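Local atomic coordinates of BH1478 protein (Bacillus halodurans, PDB entry 2QUP), a protein that is of unknown function but belongs to the DUF327 family and folds as a bundle of four antiparallel helices. Residues A[44-49]-A[70-75]; A[113-118]-A[130-135]. All coordinates share one frame; numbering follows the deposited sequence.

Contact 1: residues A[44-49]-A[70-75]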
ATOM      1  N   GLN A  44       8.127   4.881  -1.407  1.00 35.61           N
ATOM      2  CA  GLN A  44       8.881   4.566  -0.189  1.00 35.30           C
ATOM      3  C   GLN A  44       8.546   5.615   0.867  1.00 32.34           C
ATOM      4  O   GLN A  44       8.361   5.297   2.046  1.00 32.41           O
ATOM      5  CB  GLN A  44      10.388   4.622  -0.456  1.00 37.20           C
ATOM      6  CG  GLN A  44      11.025   3.431  -1.166  1.00 46.56           C
ATOM      7  CD  GLN A  44      12.561   3.569  -1.228  1.00 49.93           C
ATOM      8  OE1 GLN A  44      13.299   2.705  -0.733  1.00 52.34           O
ATOM      9  NE2 GLN A  44      13.042   4.673  -1.818  1.00 44.58           N
ATOM     10  N   ALA A  45       8.468   6.865   0.420  1.00 32.69           N
ATOM     11  CA  ALA A  45       8.120   8.006   1.270  1.00 35.51           C
ATOM     12  C   ALA A  45       6.694   7.904   1.816  1.00 30.92           C
ATOM     13  O   ALA A  45       6.461   8.161   2.982  1.00 29.08           O
ATOM     14  CB  ALA A  45       8.321   9.328   0.492  1.00 33.44           C
ATOM     15  N   LEU A  46       5.756   7.516   0.954  1.00 28.35           N
ATOM     16  CA  LEU A  46       4.385   7.229   1.350  1.00 24.49           C
ATOM     17  C   LEU A  46       4.276   6.068   2.341  1.00 26.73           C
ATOM     18  O   LEU A  46       3.494   6.118   3.272  1.00 32.34           O
ATOM     19  CB  LEU A  46       3.574   6.906   0.103  1.00 18.22           C
ATOM     20  CG  LEU A  46       2.065   7.052   0.091  1.00 23.67           C
ATOM     21  CD1 LEU A  46       1.594   8.280   0.912  1.00 28.80           C
ATOM     22  CD2 LEU A  46       1.634   7.177  -1.339  1.00 24.07           C
ATOM     23  N   MET A  47       5.054   5.018   2.132  1.00 27.92           N
ATOM     24  CA  MET A  47       5.052   3.866   3.041  1.00 24.85           C
ATOM     25  C   MET A  47       5.572   4.225   4.453  1.00 29.97           C
ATOM     26  O   MET A  47       5.162   3.621   5.453  1.00 31.61           O
ATOM     27  CB  MET A  47       5.877   2.750   2.410  1.00 30.84           C
ATOM     28  CG  MET A  47       5.841   1.392   3.106  1.00 29.37           C
ATOM     29  SD  MET A  47       4.222   0.833   3.663  1.00 35.49           S
ATOM     30  CE  MET A  47       3.490   0.297   2.131  1.00 16.01           C
ATOM     31  N   SER A  48       6.476   5.201   4.516  1.00 30.18           N
ATOM     32  CA  SER A  48       6.982   5.714   5.784  0.50 31.19           C
ATOM     33  C   SER A  48       5.856   6.363   6.589  1.00 31.71           C
ATOM     34  O   SER A  48       5.678   6.057   7.774  1.00 33.44           O
ATOM     35  CB  SER A  48       8.126   6.713   5.548  0.50 32.06           C
ATOM     36  OG  SER A  48       9.352   6.043   5.297  0.50 30.32           O
ATOM     37  N   LYS A  49       5.102   7.254   5.936  1.00 24.30           N
ATOM     38  CA  LYS A  49       3.854   7.810   6.471  1.00 21.27           C
ATOM     39  C   LYS A  49       2.858   6.720   6.870  1.00 22.69           C
ATOM     40  O   LYS A  49       2.347   6.706   7.980  1.00 29.31           O
ATOM     41  CB  LYS A  49       3.210   8.697   5.428  1.00 20.03           C
ATOM     42  CG  LYS A  49       3.978   9.978   5.193  1.00 23.66           C
ATOM     43  CD  LYS A  49       3.307  10.777   4.086  1.00 34.63           C
ATOM     44  CE  LYS A  49       3.888  12.164   4.008  1.00 36.37           C
ATOM     45  NZ  LYS A  49       5.035  12.173   3.077  1.00 47.40           N
ATOM     46  N   LYS A  70      -6.483   5.026   6.045  1.00 24.43           N
ATOM     47  CA  LYS A  70      -7.077   4.549   4.810  1.00 23.96           C
ATOM     48  C   LYS A  70      -6.915   5.563   3.685  1.00 24.04           C
ATOM     49  O   LYS A  70      -6.838   5.164   2.543  1.00 27.70           O
ATOM     50  CB  LYS A  70      -8.541   4.171   5.021  1.00 25.59           C
ATOM     51  CG  LYS A  70      -8.704   2.940   5.929  1.00 31.16           C
ATOM     52  CD  LYS A  70     -10.130   2.721   6.378  1.00 40.71           C
ATOM     53  CE  LYS A  70     -11.125   2.627   5.241  1.00 43.98           C
ATOM     54  NZ  LYS A  70     -12.425   2.171   5.806  1.00 36.69           N
ATOM     55  N   GLU A  71      -6.821   6.850   4.005  1.00 26.93           N
ATOM     56  CA  GLU A  71      -6.564   7.813   2.939  0.50 31.53           C
ATOM     57  C   GLU A  71      -5.141   7.719   2.393  1.00 31.34           C
ATOM     58  O   GLU A  71      -4.926   7.963   1.208  1.00 35.85           O
ATOM     59  CB  GLU A  71      -6.963   9.236   3.334  0.50 35.77           C
ATOM     60  CG  GLU A  71      -8.477   9.514   3.162  0.50 42.61           C
ATOM     61  CD  GLU A  71      -8.883   9.799   1.712  0.50 48.81           C
ATOM     62  OE1 GLU A  71      -9.474   8.910   1.060  0.50 45.67           O
ATOM     63  OE2 GLU A  71      -8.609  10.917   1.223  0.50 53.95           O
ATOM     64  N   LEU A  72      -4.191   7.325   3.237  1.00 30.69           N
ATOM     65  CA  LEU A  72      -2.837   7.079   2.805  1.00 23.78           C
ATOM     66  C   LEU A  72      -2.746   5.771   2.019  1.00 23.37           C
ATOM     67  O   LEU A  72      -2.084   5.710   0.983  1.00 23.70           O
ATOM     68  CB  LEU A  72      -1.897   7.066   4.019  1.00 20.41           C
ATOM     69  CG  LEU A  72      -1.598   8.379   4.733  1.00 28.56           C
ATOM     70  CD1 LEU A  72      -0.712   8.088   5.915  1.00 26.11           C
ATOM     71  CD2 LEU A  72      -0.893   9.368   3.796  1.00 25.02           C
ATOM     72  N   VAL A  73      -3.404   4.718   2.525  1.00 22.24           N
ATOM     73  CA  VAL A  73      -3.301   3.411   1.930  1.00 17.54           C
ATOM     74  C   VAL A  73      -3.913   3.432   0.535  1.00 25.49           C
ATOM     75  O   VAL A  73      -3.306   2.940  -0.424  1.00 30.13           O
ATOM     76  CB  VAL A  73      -3.997   2.331   2.793  1.00 21.65           C
ATOM     77  CG1 VAL A  73      -4.166   1.076   1.970  1.00 16.98           C
ATOM     78  CG2 VAL A  73      -3.145   2.013   3.991  1.00 17.87           C
ATOM     79  N   LYS A  74      -5.087   4.047   0.435  1.00 25.39           N
ATOM     80  CA  LYS A  74      -5.791   4.260  -0.840  0.50 31.97           C
ATOM     81  C   LYS A  74      -4.941   5.040  -1.844  1.00 28.13           C
ATOM     82  O   LYS A  74      -4.978   4.779  -3.053  1.00 34.80           O
ATOM     83  CB  LYS A  74      -7.128   4.982  -0.593  0.50 32.51           C
ATOM     84  CG  LYS A  74      -8.107   5.047  -1.772  0.50 36.96           C
ATOM     85  CD  LYS A  74      -9.498   5.493  -1.304  0.50 36.24           C
ATOM     86  CE  LYS A  74     -10.377   5.954  -2.471  0.50 46.40           C
ATOM     87  NZ  LYS A  74     -11.432   6.942  -2.063  0.50 41.36           N
ATOM     88  N   GLU A  75      -4.171   6.009  -1.360  1.00 33.04           N
ATOM     89  CA  GLU A  75      -3.254   6.746  -2.252  1.00 24.42           C
ATOM     90  C   GLU A  75      -2.073   5.900  -2.761  1.00 33.65           C
ATOM     91  O   GLU A  75      -1.625   6.053  -3.902  1.00 28.23           O
ATOM     92  CB  GLU A  75      -2.695   7.969  -1.552  1.00 32.47           C
ATOM     93  CG  GLU A  75      -1.852   8.842  -2.474  1.00 27.72           C
ATOM     94  CD  GLU A  75      -1.163   9.950  -1.745  1.00 45.00           C
ATOM     95  OE1 GLU A  75      -0.544  10.816  -2.413  1.00 44.78           O
ATOM     96  OE2 GLU A  75      -1.253   9.950  -0.499  1.00 48.24           O
TER

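Contact 2: residues A[113-118]-A[130-135]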
ATOM      1  N   LEU A 113     -11.585  -3.368   4.958  1.00 27.41           N
ATOM      2  CA  LEU A 113     -12.960  -3.449   5.457  1.00 25.66           C
ATOM      3  C   LEU A 113     -12.983  -4.196   6.785  1.00 27.89           C
ATOM      4  O   LEU A 113     -13.722  -3.828   7.684  1.00 29.86           O
ATOM      5  CB  LEU A 113     -13.861  -4.158   4.442  1.00 21.60           C
ATOM      6  CG  LEU A 113     -14.170  -3.447   3.120  1.00 27.72           C
ATOM      7  CD1 LEU A 113     -14.836  -4.415   2.121  1.00 21.63           C
ATOM      8  CD2 LEU A 113     -15.042  -2.230   3.350  1.00 25.41           C
ATOM      9  N   ASP A 114     -12.146  -5.220   6.911  1.00 26.33           N
ATOM     10  CA  ASP A 114     -12.056  -6.014   8.147  1.00 30.02           C
ATOM     11  C   ASP A 114     -11.424  -5.252   9.303  1.00 32.94           C
ATOM     12  O   ASP A 114     -11.685  -5.526  10.489  1.00 24.27           O
ATOM     13  CB  ASP A 114     -11.241  -7.278   7.895  1.00 32.79           C
ATOM     14  CG  ASP A 114     -12.020  -8.333   7.150  1.00 38.59           C
ATOM     15  OD1 ASP A 114     -11.408  -9.365   6.822  1.00 42.01           O
ATOM     16  OD2 ASP A 114     -13.233  -8.136   6.897  1.00 42.90           O
ATOM     17  N   LEU A 115     -10.574  -4.310   8.933  1.00 20.09           N
ATOM     18  CA  LEU A 115      -9.919  -3.425   9.866  1.00 27.63           C
ATOM     19  C   LEU A 115     -10.888  -2.388  10.414  1.00 29.21           C
ATOM     20  O   LEU A 115     -10.949  -2.194  11.621  1.00 27.89           O
ATOM     21  CB  LEU A 115      -8.737  -2.716   9.174  1.00 27.27           C
ATOM     22  CG  LEU A 115      -7.957  -1.682   9.981  1.00 28.84           C
ATOM     23  CD1 LEU A 115      -7.210  -2.338  11.139  1.00 23.92           C
ATOM     24  CD2 LEU A 115      -6.986  -0.953   9.082  1.00 24.36           C
ATOM     25  N   THR A 116     -11.618  -1.713   9.517  1.00 23.89           N
ATOM     26  CA  THR A 116     -12.735  -0.862   9.883  1.00 24.77           C
ATOM     27  C   THR A 116     -13.660  -1.480  10.913  1.00 28.65           C
ATOM     28  O   THR A 116     -13.975  -0.860  11.921  1.00 31.34           O
ATOM     29  CB  THR A 116     -13.509  -0.408   8.663  1.00 24.62           C
ATOM     30  OG1 THR A 116     -12.580   0.106   7.707  1.00 26.12           O
ATOM     31  CG2 THR A 116     -14.457   0.718   9.036  1.00 27.95           C
ATOM     32  N   ASP A 117     -14.037  -2.725  10.681  1.00 22.89           N
ATOM     33  CA  ASP A 117     -14.860  -3.464  11.604  1.00 27.02           C
ATOM     34  C   ASP A 117     -14.240  -3.596  12.980  1.00 28.64           C
ATOM     35  O   ASP A 117     -14.912  -3.399  13.998  1.00 33.45           O
ATOM     36  CB  ASP A 117     -15.134  -4.838  11.028  1.00 19.92           C
ATOM     37  CG  ASP A 117     -16.588  -5.159  11.018  1.00 44.39           C
ATOM     38  OD1 ASP A 117     -17.351  -4.474  10.291  1.00 47.14           O
ATOM     39  OD2 ASP A 117     -16.971  -6.085  11.764  1.00 59.89           O
ATOM     40  N   ALA A 118     -12.954  -3.926  13.001  1.00 31.34           N
ATOM     41  CA  ALA A 118     -12.243  -4.221  14.236  1.00 31.16           C
ATOM     42  C   ALA A 118     -12.073  -2.949  15.067  1.00 33.61           C
ATOM     43  O   ALA A 118     -12.131  -2.978  16.293  1.00 34.05           O
ATOM     44  CB  ALA A 118     -10.898  -4.825  13.916  1.00 27.91           C
ATOM     45  N   LEU A 130      -2.335  -3.711  15.219  1.00 30.00           N
ATOM     46  CA  LEU A 130      -0.977  -3.768  14.700  1.00 24.65           C
ATOM     47  C   LEU A 130      -0.745  -4.887  13.687  1.00 24.93           C
ATOM     48  O   LEU A 130      -0.182  -4.646  12.611  1.00 19.86           O
ATOM     49  CB  LEU A 130       0.023  -3.840  15.856  1.00 22.00           C
ATOM     50  CG  LEU A 130       1.473  -3.446  15.633  1.00 34.69           C
ATOM     51  CD1 LEU A 130       1.576  -2.072  14.908  1.00 22.35           C
ATOM     52  CD2 LEU A 130       2.141  -3.420  16.994  1.00 23.83           C
ATOM     53  N   ASN A 131      -1.187  -6.105  14.007  1.00 23.25           N
ATOM     54  CA  ASN A 131      -1.064  -7.242  13.087  1.00 24.32           C
ATOM     55  C   ASN A 131      -1.786  -7.023  11.778  1.00 26.29           C
ATOM     56  O   ASN A 131      -1.224  -7.300  10.718  1.00 33.58           O
ATOM     57  CB  ASN A 131      -1.540  -8.535  13.737  1.00 26.17           C
ATOM     58  CG  ASN A 131      -0.633  -8.974  14.875  1.00 50.96           C
ATOM     59  OD1 ASN A 131       0.596  -8.924  14.767  1.00 62.65           O
ATOM     60  ND2 ASN A 131      -1.236  -9.402  15.977  1.00 65.49           N
ATOM     61  N   MET A 132      -3.002  -6.474  11.877  1.00 30.18           N
ATOM     62  CA  MET A 132      -3.853  -6.189  10.723  0.50 25.65           C
ATOM     63  C   MET A 132      -3.198  -5.192   9.778  1.00 29.96           C
ATOM     64  O   MET A 132      -3.241  -5.364   8.557  1.00 33.65           O
ATOM     65  CB  MET A 132      -5.221  -5.650  11.176  0.50 28.03           C
ATOM     66  CG  MET A 132      -6.142  -6.678  11.852  0.50 26.48           C
ATOM     67  SD  MET A 132      -7.572  -5.909  12.665  0.50 24.19           S
ATOM     68  CE  MET A 132      -7.977  -7.153  13.907  0.50 23.38           C
ATOM     69  N   VAL A 133      -2.597  -4.141  10.341  1.00 28.19           N
ATOM     70  CA  VAL A 133      -1.896  -3.161   9.502  1.00 29.19           C
ATOM     71  C   VAL A 133      -0.584  -3.720   8.919  1.00 28.70           C
ATOM     72  O   VAL A 133      -0.110  -3.259   7.899  1.00 16.96           O
ATOM     73  CB  VAL A 133      -1.691  -1.788  10.209  1.00 35.15           C
ATOM     74  CG1 VAL A 133      -3.005  -1.292  10.860  1.00 27.96           C
ATOM     75  CG2 VAL A 133      -0.557  -1.842  11.230  1.00 31.98           C
ATOM     76  N   GLY A 134      -0.005  -4.725   9.561  1.00 20.45           N
ATOM     77  CA  GLY A 134       1.281  -5.258   9.133  1.00 26.94           C
ATOM     78  C   GLY A 134       1.054  -6.216   7.985  1.00 23.01           C
ATOM     79  O   GLY A 134       1.905  -6.370   7.124  1.00 29.41           O
ATOM     80  N   GLU A 135      -0.124  -6.842   7.990  1.00 28.24           N
ATOM     81  CA  GLU A 135      -0.622  -7.674   6.900  1.00 24.17           C
ATOM     82  C   GLU A 135      -0.888  -6.865   5.666  1.00 22.09           C
ATOM     83  O   GLU A 135      -0.504  -7.249   4.582  1.00 27.44           O
ATOM     84  CB  GLU A 135      -1.950  -8.255   7.295  1.00 26.13           C
ATOM     85  CG  GLU A 135      -1.869  -9.650   7.780  1.00 36.57           C
ATOM     86  CD  GLU A 135      -3.208 -10.308   7.715  1.00 55.64           C
ATOM     87  OE1 GLU A 135      -3.840 -10.440   8.781  1.00 58.45           O
ATOM     88  OE2 GLU A 135      -3.642 -10.663   6.591  1.00 62.49           O
TER

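Contact 1: residues A[44-49]-A[70-75]
With CG anti to the backbone N (chi1 -158°), the isobutyl group of Leu46 is carried across to helix 63-88, and the same choice in Glu75 (chi1 -174°), followed by an extended chain, brings its carboxylate obliquely across the leucine's end. Leu46 CD1 meets two partners on helix 63-88: Leu72 CD2 at 4.0 Å and Glu75 OE2 at 3.6 Å, the latter a van der Waals touch of a methyl on a carboxylate oxygen. The other branch, Leu46 CD2, rests on the aliphatic part of the glutamate, 4.0 Å from Glu75 CG. These pieces join helices 27-60 and 63-88, neighbours in sequence that pack antiparallel (159°) as one hairpin of the four-helix bundle, their axes 9.9 Å apart. Replacing Leu46 by alanine would probably open a gap between the helices, leaving Leu72 CD2 and the Glu75 stem without the methyls they lean on. One turn along, Leu72 CD1 meets Lys49 at both the backbone O (3.9 Å) and CB (4.0 Å), while the lysine chain bends and runs off, its amine taking no part. Leu72 also touches Ile50 and Gln53, and Leu46 reaches Phe76; Met47 and Val73 instead serve the inner side, packing on helix 126-144.

Contact 2: residues A[113-118]-A[130-135]
Met132 SD lies 3.7 Å from Ala118 CB and 3.9 Å from Leu115 CD1, so the thioether bridges two residues of helix 98-120 nearly one turn apart. Its terminal methyl CE also comes within 3.7 Å of Ala118 CB, the small alanine letting the methionine lie close to the helix. Met132 gets there with CG anti to its carbonyl carbon (chi1 -71°) and an extended chain beyond. It has a second conformer, so where its sulfur and terminal methyl lie is less certain than the backbone. The aliphatic packing centres on Leu115: its CD1 meets Met132 CB at 3.9 Å and, more loosely, Val133 CG1 at 4.3 Å, so one methyl touches two consecutive residues of helix 126-144. Leu115 and Val133 are buried, and both also pack on Tyr69 of helix 63-88, which helps close the inner side; Leu115 touches Leu66 there too. The packing between the segments is wholly apolar; beside it Glu135 makes a long, weak ion pair with Lys111 of helix 98-120. Helices 98-120 and 126-144, joined by a short connection and running antiparallel at 166°, form the second helical hairpin of an antiparallel four-helix bundle.

Each contact lies within one helical hairpin, contact 1 between helices 27-60 and 63-88, contact 2 between helices 98-120 and 126-144, so the two share no helix. Contact 1 lies nearer the centre of the chain, yet is a surface contact: none of its touching residues is buried, and charged side chains flank its leucines. The centre of contact 2 is farther out, about 13 Å from the centre of the chain, but this contact is partly buried and made of apolar carbon and sulfur alone. Their centres lie about 15 Å apart, and a probable hydrogen bond of 2.8 Å from Lys70 NZ to Thr116 OG1 joins them, a polar tie between consecutive helices 63-88 and 98-120.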